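Local coordinates for protein protease 2A (Rhinovirus C, PDB 5X45) that acts as a chymotrypsin-like cysteine protease and probably cuts the viral polyprotein during rhinovirus infection, at residues 110-114 against 115-119; 99-103 against 104-108; 15-19 against 20-24. All coordinates share one frame; numbering follows the deposited sequence.

The three contacts are local and follow the chain in the order interaction 3, interaction 2, interaction 1. Interaction 3 is the turn at the end of strand 14-18 in the four-stranded N-terminal sheet. Interaction 2 is the loop between strands 95-98 and 110-113 of the six-stranded barrel. Interaction 1 is the hairpin that follows directly, with a zinc ion at its tip. Centres of interactions 2 and 3 are about 17 Å apart, yet the two touch where C107 and G108 meet C18, H20 and L21. This is consistent with the cleft between the two domains of a chymotrypsin-like fold. Interaction 1 lies about 16 Å from interaction 2 and 19 Å from interaction 3, centre to centre, across the chain's centre from interaction 3. Its zinc is probably structural, as in other enteroviral 2A proteases.

Interaction 1: 110-114 against 115-119; sequences KLLCK and HGVIG. With ZN (zinc ion), chain E.
K114 and H115 meet at the tip of a tight hairpin. The lysine chain passes aslant over one face of the imidazole. Its CD sits 4.1 Å from the centroid of the H115 ring, 28° off the ring normal, in a CH-pi contact. The ring turns its ND1 to the zinc ion, at 2.5 Å. C113 SG binds the same ion, also at 2.5 Å. SG of C113 sits between its own backbone N and carbonyl carbon (chi1 68°), and there it also takes a weak hydrogen bond from H115 N. C53 also binds the ion, and C55 belongs to the same site. Strands 110-113 and 116-119 form an antiparallel beta hairpin with a classic beta bulge: I118 and G119 both face L111. L111 O takes the N-H of I118 at 2.9 Å, and a weaker bond from G119 N. L111 N in turn gives a nearly straight bond to G119 O, 2.9 Å long. Side chains sort to the two faces of the hairpin. L111 and C113 point to one face, and the end of I118 comes against both of these side chains: its CG1 packs on L111 CG at 3.8 Å, and its CG2 lies 3.8 Å from C113 SG. L112 and V117 share the other face. There L112 CD2 meets V117 CG2 at 4.0 Å, and Y68 touches L112 from strand 67-76.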
ATOM      1  N   LYS A 110      -2.750  -5.368   1.885  1.00 23.94           N
ATOM      2  CA  LYS A 110      -1.560  -5.193   2.701  1.00 22.85           C
ATOM      3  C   LYS A 110      -0.399  -6.091   2.318  1.00 22.50           C
ATOM      4  O   LYS A 110      -0.594  -7.256   1.989  1.00 26.75           O
ATOM      5  CB  LYS A 110      -1.906  -5.424   4.173  1.00 26.49           C
ATOM      6  CG  LYS A 110      -2.794  -4.343   4.760  1.00 28.77           C
ATOM      7  CD  LYS A 110      -3.052  -4.575   6.228  1.00 24.86           C
ATOM      8  CE  LYS A 110      -4.163  -5.571   6.446  1.00 32.29           C
ATOM      9  NZ  LYS A 110      -4.429  -5.781   7.899  1.00 29.52           N
ATOM     10  N   LEU A 111       0.807  -5.532   2.404  1.00 21.72           N
ATOM     11  CA  LEU A 111       2.053  -6.279   2.303  1.00 21.78           C
ATOM     12  C   LEU A 111       2.719  -6.349   3.676  1.00 28.97           C
ATOM     13  O   LEU A 111       3.051  -5.318   4.277  1.00 25.07           O
ATOM     14  CB  LEU A 111       2.998  -5.631   1.291  1.00 21.40           C
ATOM     15  CG  LEU A 111       4.437  -6.152   1.256  1.00 21.84           C
ATOM     16  CD1 LEU A 111       4.460  -7.622   0.885  1.00 32.61           C
ATOM     17  CD2 LEU A 111       5.254  -5.351   0.261  1.00 24.61           C
ATOM     18  N   LEU A 112       2.932  -7.570   4.156  1.00 22.77           N
ATOM     19  CA  LEU A 112       3.512  -7.789   5.479  1.00 26.38           C
ATOM     20  C   LEU A 112       4.826  -8.547   5.444  1.00 27.45           C
ATOM     21  O   LEU A 112       4.999  -9.495   4.680  1.00 29.41           O
ATOM     22  CB  LEU A 112       2.545  -8.562   6.377  1.00 24.25           C
ATOM     23  CG  LEU A 112       1.260  -7.871   6.798  1.00 27.01           C
ATOM     24  CD1 LEU A 112       0.126  -8.312   5.897  1.00 27.43           C
ATOM     25  CD2 LEU A 112       0.977  -8.202   8.254  1.00 25.28           C
ATOM     26  N   CYS A 113       5.756  -8.111   6.279  1.00 28.00           N
ATOM     27  CA  CYS A 113       6.914  -8.920   6.619  1.00 26.63           C
ATOM     28  C   CYS A 113       6.700  -9.494   8.021  1.00 27.95           C
ATOM     29  O   CYS A 113       5.631  -9.341   8.603  1.00 31.68           O
ATOM     30  CB  CYS A 113       8.187  -8.086   6.545  1.00 27.20           C
ATOM     31  SG  CYS A 113       8.282  -6.824   7.825  1.00 46.70           S
ATOM     32  N   LYS A 114       7.719 -10.133   8.575  1.00 36.01           N
ATOM     33  CA  LYS A 114       7.595 -10.716   9.898  1.00 36.60           C
ATOM     34  C   LYS A 114       7.285  -9.644  10.953  1.00 34.32           C
ATOM     35  O   LYS A 114       6.533  -9.885  11.891  1.00 38.18           O
ATOM     36  CB  LYS A 114       8.877 -11.470  10.251  1.00 47.75           C
ATOM     37  CG  LYS A 114       9.038 -11.763  11.727  1.00 61.05           C
ATOM     38  CD  LYS A 114      10.505 -11.916  12.103  1.00 64.08           C
ATOM     39  CE  LYS A 114      10.651 -12.042  13.604  1.00 67.73           C
ATOM     40  NZ  LYS A 114       9.759 -13.113  14.135  1.00 66.94           N
ATOM     41  N   HIS A 115       7.851  -8.454  10.782  1.00 31.52           N
ATOM     42  CA  HIS A 115       7.752  -7.396  11.787  1.00 40.13           C
ATOM     43  C   HIS A 115       6.495  -6.513  11.693  1.00 43.84           C
ATOM     44  O   HIS A 115       6.173  -5.789  12.633  1.00 47.59           O
ATOM     45  CB  HIS A 115       9.006  -6.530  11.723  1.00 33.73           C
ATOM     46  CG  HIS A 115      10.268  -7.310  11.896  1.00 59.99           C
ATOM     47  ND1 HIS A 115      11.199  -7.461  10.889  1.00 61.18           N
ATOM     48  CD2 HIS A 115      10.745  -8.005  12.955  1.00 63.41           C
ATOM     49  CE1 HIS A 115      12.198  -8.205  11.325  1.00 66.58           C
ATOM     50  NE2 HIS A 115      11.949  -8.549  12.575  1.00 71.44           N
ATOM     51  N   GLY A 116       5.779  -6.580  10.576  1.00 43.72           N
ATOM     52  CA  GLY A 116       4.549  -5.824  10.440  1.00 27.66           C
ATOM     53  C   GLY A 116       4.196  -5.463   9.013  1.00 25.70           C
ATOM     54  O   GLY A 116       4.663  -6.084   8.062  1.00 30.88           O
ATOM     55  N   VAL A 117       3.341  -4.462   8.870  1.00 25.20           N
ATOM     56  CA  VAL A 117       2.897  -4.013   7.564  1.00 30.87           C
ATOM     57  C   VAL A 117       3.888  -3.009   6.975  1.00 26.65           C
ATOM     58  O   VAL A 117       4.190  -1.993   7.599  1.00 28.08           O
ATOM     59  CB  VAL A 117       1.509  -3.368   7.645  1.00 31.52           C
ATOM     60  CG1 VAL A 117       0.968  -3.109   6.240  1.00 22.75           C
ATOM     61  CG2 VAL A 117       0.556  -4.271   8.423  1.00 24.62           C
ATOM     62  N   ILE A 118       4.393  -3.281   5.778  1.00 24.91           N
ATOM     63  CA  ILE A 118       5.366  -2.379   5.178  1.00 32.82           C
ATOM     64  C   ILE A 118       4.840  -1.734   3.898  1.00 33.23           C
ATOM     65  O   ILE A 118       5.473  -0.828   3.365  1.00 38.93           O
ATOM     66  CB  ILE A 118       6.699  -3.102   4.840  1.00 31.81           C
ATOM     67  CG1 ILE A 118       6.458  -4.233   3.841  1.00 31.03           C
ATOM     68  CG2 ILE A 118       7.380  -3.617   6.095  1.00 24.66           C
ATOM     69  CD1 ILE A 118       7.718  -4.935   3.409  1.00 41.65           C
ATOM     70  N   GLY A 119       3.685  -2.181   3.414  1.00 21.10           N
ATOM     71  CA  GLY A 119       3.185  -1.693   2.142  1.00 20.64           C
ATOM     72  C   GLY A 119       1.726  -1.950   1.830  1.00 27.34           C
ATOM     73  O   GLY A 119       1.037  -2.678   2.543  1.00 28.34           O
TER
HETATM   74 ZN    ZN E 201      10.714  -6.793   8.547  1.00 70.65          ZN

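Interaction 2: 99-103 against 104-108; sequences EGHCE and PGDCG
D106 folds its carboxylate back onto the backbone of E103. The N-H of E103 gives a hydrogen bond of 2.9 Å to D106 OD2, at an N-H...O angle of 161°. It arrives from above the carboxylate plane, 55° out of it. The side chain of D106 reaches this N-H because its CG lies beside its own backbone N, with chi1 at -69°. The backbone closes the same loop in the other direction: D106 N bonds to E103 O at 3.2 Å. This is a type II beta turn from E103 to D106, with P104 and G105 at its corners. G105 has a positive phi, at which a side chain would press on the carbonyl before it. Two links therefore join E103 and D106, one through the main chain and one through the carboxylate. D106 OD2 has a second donor in S64 OG, and so joins the turn to a neighbouring loop. D106 OD1 too is hydrogen-bonded elsewhere in the structure. Before the turn, H101 O accepts from Y60 OH; within it, G105 O receives a weak bond from R63 NE. C102 packs alongside, its SG 4.2 Å from D106 CB. The turn opens the PGDCGG sequence of the picornaviral 2A proteases, and C107, the expected nucleophile, comes directly after it. OD2 is met by neutral donors, and a buried carboxylate held in this way is consistent with a fixed turn just ahead of C107.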
ATOM      1  N   GLU A  99       6.713 -10.164  -8.356  1.00 48.85           N
ATOM      2  CA  GLU A  99       5.882 -10.969  -9.229  1.00 52.36           C
ATOM      3  C   GLU A  99       4.704 -11.459  -8.415  1.00 49.53           C
ATOM      4  O   GLU A  99       4.856 -11.925  -7.290  1.00 46.91           O
ATOM      5  CB  GLU A  99       6.641 -12.155  -9.846  1.00 57.71           C
ATOM      6  CG  GLU A  99       8.166 -12.039  -9.881  1.00 75.76           C
ATOM      7  CD  GLU A  99       8.832 -13.315 -10.393  1.00 95.22           C
ATOM      8  OE1 GLU A  99       9.627 -13.941  -9.657  1.00100.96           O
ATOM      9  OE2 GLU A  99       8.526 -13.707 -11.542  1.00102.11           O
ATOM     10  N   GLY A 100       3.520 -11.350  -8.996  1.00 46.93           N
ATOM     11  CA  GLY A 100       2.312 -11.718  -8.297  1.00 44.73           C
ATOM     12  C   GLY A 100       1.093 -11.242  -9.044  1.00 46.82           C
ATOM     13  O   GLY A 100       1.182 -10.366  -9.896  1.00 43.77           O
ATOM     14  N   HIS A 101      -0.044 -11.856  -8.749  1.00 52.94           N
ATOM     15  CA  HIS A 101      -1.285 -11.489  -9.398  1.00 55.35           C
ATOM     16  C   HIS A 101      -1.848 -10.163  -8.881  1.00 54.05           C
ATOM     17  O   HIS A 101      -1.858  -9.897  -7.673  1.00 49.61           O
ATOM     18  CB  HIS A 101      -2.326 -12.578  -9.207  1.00 54.13           C
ATOM     19  CG  HIS A 101      -3.663 -12.207  -9.750  1.00 66.68           C
ATOM     20  ND1 HIS A 101      -3.959 -12.258 -11.096  1.00 68.78           N
ATOM     21  CD2 HIS A 101      -4.775 -11.740  -9.136  1.00 74.55           C
ATOM     22  CE1 HIS A 101      -5.205 -11.864 -11.282  1.00 74.61           C
ATOM     23  NE2 HIS A 101      -5.722 -11.544 -10.111  1.00 79.00           N
ATOM     24  N   CYS A 102      -2.311  -9.329  -9.809  1.00 58.19           N
ATOM     25  CA  CYS A 102      -2.945  -8.073  -9.438  1.00 38.36           C
ATOM     26  C   CYS A 102      -3.971  -7.646 -10.483  1.00 47.27           C
ATOM     27  O   CYS A 102      -3.702  -7.660 -11.680  1.00 57.32           O
ATOM     28  CB  CYS A 102      -1.891  -6.984  -9.248  1.00 35.37           C
ATOM     29  SG  CYS A 102      -2.531  -5.408  -8.651  1.00 67.65           S
ATOM     30  N   GLU A 103      -5.154  -7.269 -10.016  1.00 48.27           N
ATOM     31  CA  GLU A 103      -6.224  -6.798 -10.888  1.00 50.56           C
ATOM     32  C   GLU A 103      -6.724  -5.452 -10.390  1.00 48.71           C
ATOM     33  O   GLU A 103      -6.480  -5.093  -9.239  1.00 41.75           O
ATOM     34  CB  GLU A 103      -7.386  -7.785 -10.911  1.00 48.64           C
ATOM     35  CG  GLU A 103      -7.136  -9.073 -11.630  1.00 65.85           C
ATOM     36  CD  GLU A 103      -8.331  -9.996 -11.508  1.00 83.06           C
ATOM     37  OE1 GLU A 103      -9.431  -9.487 -11.197  1.00 85.95           O
ATOM     38  OE2 GLU A 103      -8.179 -11.218 -11.726  1.00 89.76           O
ATOM     39  N   PRO A 104      -7.447  -4.711 -11.246  1.00 60.72           N
ATOM     40  CA  PRO A 104      -8.147  -3.528 -10.737  1.00 55.39           C
ATOM     41  C   PRO A 104      -9.034  -3.887  -9.547  1.00 47.20           C
ATOM     42  O   PRO A 104      -9.782  -4.859  -9.612  1.00 50.84           O
ATOM     43  CB  PRO A 104      -8.979  -3.072 -11.939  1.00 55.35           C
ATOM     44  CG  PRO A 104      -8.179  -3.516 -13.122  1.00 55.79           C
ATOM     45  CD  PRO A 104      -7.528  -4.813 -12.717  1.00 62.03           C
ATOM     46  N   GLY A 105      -8.933  -3.122  -8.465  1.00 45.22           N
ATOM     47  CA  GLY A 105      -9.722  -3.401  -7.280  1.00 44.15           C
ATOM     48  C   GLY A 105      -8.915  -3.989  -6.137  1.00 44.03           C
ATOM     49  O   GLY A 105      -9.426  -4.143  -5.028  1.00 39.06           O
ATOM     50  N   ASP A 106      -7.661  -4.334  -6.406  1.00 37.34           N
ATOM     51  CA  ASP A 106      -6.808  -4.946  -5.389  1.00 40.71           C
ATOM     52  C   ASP A 106      -6.049  -3.893  -4.569  1.00 42.54           C
ATOM     53  O   ASP A 106      -5.374  -4.231  -3.594  1.00 41.05           O
ATOM     54  CB  ASP A 106      -5.818  -5.932  -6.034  1.00 39.66           C
ATOM     55  CG  ASP A 106      -6.502  -7.181  -6.602  1.00 48.87           C
ATOM     56  OD1 ASP A 106      -7.707  -7.393  -6.335  1.00 45.35           O
ATOM     57  OD2 ASP A 106      -5.830  -7.951  -7.327  1.00 53.60           O
ATOM     58  N   CYS A 107      -6.149  -2.626  -4.968  1.00 32.17           N
ATOM     59  CA  CYS A 107      -5.430  -1.546  -4.280  1.00 31.54           C
ATOM     60  C   CYS A 107      -5.810  -1.449  -2.801  1.00 28.98           C
ATOM     61  O   CYS A 107      -6.985  -1.534  -2.439  1.00 30.72           O
ATOM     62  CB  CYS A 107      -5.673  -0.204  -4.983  1.00 31.80           C
ATOM     63  SG  CYS A 107      -5.131  -0.176  -6.722  1.00 58.22           S
ATOM     64  N   GLY A 108      -4.799  -1.303  -1.948  1.00 26.88           N
ATOM     65  CA  GLY A 108      -5.023  -1.215  -0.518  1.00 27.86           C
ATOM     66  C   GLY A 108      -4.678  -2.505   0.219  1.00 34.76           C
ATOM     67  O   GLY A 108      -4.506  -2.497   1.441  1.00 32.32           O
TER

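Interaction 3: 15-19 against 20-24; sequences IYKCA and HLTNP
A19, C18 and T22 lie where strand 14-18 ends and the chain turns through a short 3-10 segment. Two successive backbone bonds make the turn. L21 N donates to C18 O at 3.1 Å, and T22 N donates to A19 O at 3.2 Å. T22 then closes over the turn with its methyl group. OG1 of T22 is anti to the backbone N (chi1 -173°), and this sets CG2 against the two carbonyls. T22 CG2 lies 3.7 Å from C18 O. It is also 3.7 Å from A19 O, and it touches K17 CB at 4.2 Å. C18 is met by two side chains of the following segment. Its CB lies 3.9 Å from L21 CD2. C18 CB also approaches the H20 ring obliquely, 4.0 Å from H20 CE1. A19 takes part chiefly through its backbone; its CB points away from 20-24, and its side chain touches L31. H20 also has partners outside the turn. Its ring stacks with Y86, and its ND1 makes a weak hydrogen bond to D36 OD2. Its CE1 is also near C107 CB of interaction 2. The grouping of H20, D36 and C107 is consistent with the His-Asp-Cys catalytic triad of 2A proteases. The 3-10 turn would then present the histidine from the N-terminal domain. Strand 14-18 lies between strands 9-10 and 37-41, and the turn continues from its end: A19 bonds by its backbone to D36, N23 O accepts from Q38 of strand 37-41, and A19 and P24 pack on L31 of strand 28-32.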
ATOM      1  N   ILE A  15      -4.296   6.101  10.414  1.00 34.14           N
ATOM      2  CA  ILE A  15      -4.902   5.257   9.391  1.00 32.08           C
ATOM      3  C   ILE A  15      -4.333   5.611   8.015  1.00 31.08           C
ATOM      4  O   ILE A  15      -4.321   6.776   7.621  1.00 25.26           O
ATOM      5  CB  ILE A  15      -6.418   5.427   9.343  1.00 39.69           C
ATOM      6  CG1 ILE A  15      -7.038   5.105  10.696  1.00 45.60           C
ATOM      7  CG2 ILE A  15      -7.008   4.563   8.243  1.00 43.34           C
ATOM      8  CD1 ILE A  15      -8.467   5.597  10.827  1.00 50.23           C
ATOM      9  N   TYR A  16      -3.866   4.598   7.293  1.00 27.96           N
ATOM     10  CA  TYR A  16      -3.242   4.777   5.984  1.00 27.32           C
ATOM     11  C   TYR A  16      -4.144   4.212   4.896  1.00 23.35           C
ATOM     12  O   TYR A  16      -4.512   3.040   4.939  1.00 26.54           O
ATOM     13  CB  TYR A  16      -1.875   4.087   5.946  1.00 23.13           C
ATOM     14  CG  TYR A  16      -0.864   4.611   6.938  1.00 23.61           C
ATOM     15  CD1 TYR A  16      -1.006   4.389   8.312  1.00 26.85           C
ATOM     16  CD2 TYR A  16       0.259   5.292   6.499  1.00 23.42           C
ATOM     17  CE1 TYR A  16      -0.060   4.873   9.221  1.00 25.50           C
ATOM     18  CE2 TYR A  16       1.205   5.772   7.392  1.00 40.50           C
ATOM     19  CZ  TYR A  16       1.042   5.562   8.744  1.00 36.87           C
ATOM     20  OH  TYR A  16       1.997   6.048   9.600  1.00 43.69           O
ATOM     21  N   LYS A  17      -4.502   5.035   3.919  1.00 25.60           N
ATOM     22  CA  LYS A  17      -5.362   4.579   2.836  1.00 28.97           C
ATOM     23  C   LYS A  17      -4.791   5.014   1.498  1.00 26.88           C
ATOM     24  O   LYS A  17      -4.003   5.956   1.434  1.00 37.35           O
ATOM     25  CB  LYS A  17      -6.779   5.137   3.000  1.00 29.95           C
ATOM     26  CG  LYS A  17      -7.375   4.909   4.377  1.00 38.04           C
ATOM     27  CD  LYS A  17      -8.847   5.267   4.444  1.00 49.94           C
ATOM     28  CE  LYS A  17      -9.690   3.994   4.484  1.00 56.97           C
ATOM     29  NZ  LYS A  17     -11.156   4.260   4.472  1.00 64.05           N
ATOM     30  N   CYS A  18      -5.205   4.356   0.452  1.00 27.62           N
ATOM     31  CA  CYS A  18      -4.854   4.765  -0.864  1.00 28.13           C
ATOM     32  C   CYS A  18      -5.678   5.986  -1.137  1.00 39.26           C
ATOM     33  O   CYS A  18      -6.843   5.991  -0.893  1.00 40.85           O
ATOM     34  CB  CYS A  18      -5.171   3.655  -1.840  1.00 35.32           C
ATOM     35  SG  CYS A  18      -3.918   2.394  -1.924  1.00 47.38           S
ATOM     36  N   ALA A  19      -5.063   7.042  -1.619  1.00 39.78           N
ATOM     37  CA  ALA A  19      -5.728   8.313  -1.715  1.00 40.71           C
ATOM     38  C   ALA A  19      -6.966   8.348  -2.607  1.00 39.82           C
ATOM     39  O   ALA A  19      -7.903   9.038  -2.308  1.00 27.97           O
ATOM     40  CB  ALA A  19      -4.755   9.406  -2.069  1.00 25.46           C
ATOM     41  N   HIS A  20      -6.966   7.595  -3.682  1.00 30.24           N
ATOM     42  CA  HIS A  20      -8.076   7.603  -4.581  1.00 29.49           C
ATOM     43  C   HIS A  20      -9.306   6.898  -4.052  1.00 47.27           C
ATOM     44  O   HIS A  20     -10.351   6.952  -4.649  1.00 46.95           O
ATOM     45  CB  HIS A  20      -7.661   7.059  -5.901  1.00 20.00           C
ATOM     46  CG  HIS A  20      -7.524   5.595  -5.907  1.00 20.00           C
ATOM     47  ND1 HIS A  20      -6.391   4.963  -5.467  1.00 20.00           N
ATOM     48  CD2 HIS A  20      -8.375   4.627  -6.294  1.00 20.00           C
ATOM     49  CE1 HIS A  20      -6.553   3.665  -5.577  1.00 20.00           C
ATOM     50  NE2 HIS A  20      -7.745   3.435  -6.081  1.00 20.00           N
ATOM     51  N   LEU A  21      -9.178   6.291  -2.894  1.00 40.77           N
ATOM     52  CA  LEU A  21     -10.240   5.546  -2.291  1.00 35.48           C
ATOM     53  C   LEU A  21     -10.842   6.310  -1.153  1.00 36.43           C
ATOM     54  O   LEU A  21     -11.687   5.816  -0.463  1.00 38.93           O
ATOM     55  CB  LEU A  21      -9.685   4.244  -1.755  1.00 29.07           C
ATOM     56  CG  LEU A  21      -9.945   2.956  -2.491  1.00 42.08           C
ATOM     57  CD1 LEU A  21     -10.436   3.154  -3.897  1.00 42.52           C
ATOM     58  CD2 LEU A  21      -8.667   2.182  -2.522  1.00 55.79           C
ATOM     59  N   THR A  22     -10.378   7.515  -0.936  1.00 37.10           N
ATOM     60  CA  THR A  22     -10.859   8.311   0.153  1.00 42.79           C
ATOM     61  C   THR A  22     -10.850   9.769  -0.201  1.00 41.86           C
ATOM     62  O   THR A  22     -10.752  10.131  -1.339  1.00 39.18           O
ATOM     63  CB  THR A  22     -10.069   8.010   1.416  1.00 45.89           C
ATOM     64  OG1 THR A  22     -10.649   8.687   2.514  1.00 49.77           O
ATOM     65  CG2 THR A  22      -8.685   8.417   1.264  1.00 45.68           C
ATOM     66  N   ASN A  23     -10.998  10.605   0.790  1.00 38.92           N
ATOM     67  CA  ASN A  23     -10.982  12.041   0.566  1.00 43.63           C
ATOM     68  C   ASN A  23     -10.349  12.736   1.751  1.00 43.04           C
ATOM     69  O   ASN A  23     -10.370  12.212   2.868  1.00 39.37           O
ATOM     70  CB  ASN A  23     -12.400  12.572   0.327  1.00 52.49           C
ATOM     71  CG  ASN A  23     -12.942  12.207  -1.047  1.00 61.08           C
ATOM     72  OD1 ASN A  23     -13.825  11.358  -1.167  1.00 67.05           O
ATOM     73  ND2 ASN A  23     -12.425  12.858  -2.088  1.00 63.13           N
ATOM     74  N   PRO A  24      -9.736  13.901   1.509  1.00 42.18           N
ATOM     75  CA  PRO A  24      -9.110  14.568   2.647  1.00 41.88           C
ATOM     76  C   PRO A  24     -10.168  15.008   3.646  1.00 49.14           C
ATOM     77  O   PRO A  24     -11.241  15.478   3.260  1.00 56.11           O
ATOM     78  CB  PRO A  24      -8.406  15.770   2.011  1.00 42.41           C
ATOM     79  CG  PRO A  24      -8.262  15.404   0.558  1.00 41.04           C
ATOM     80  CD  PRO A  24      -9.477  14.598   0.239  1.00 31.76           C
TER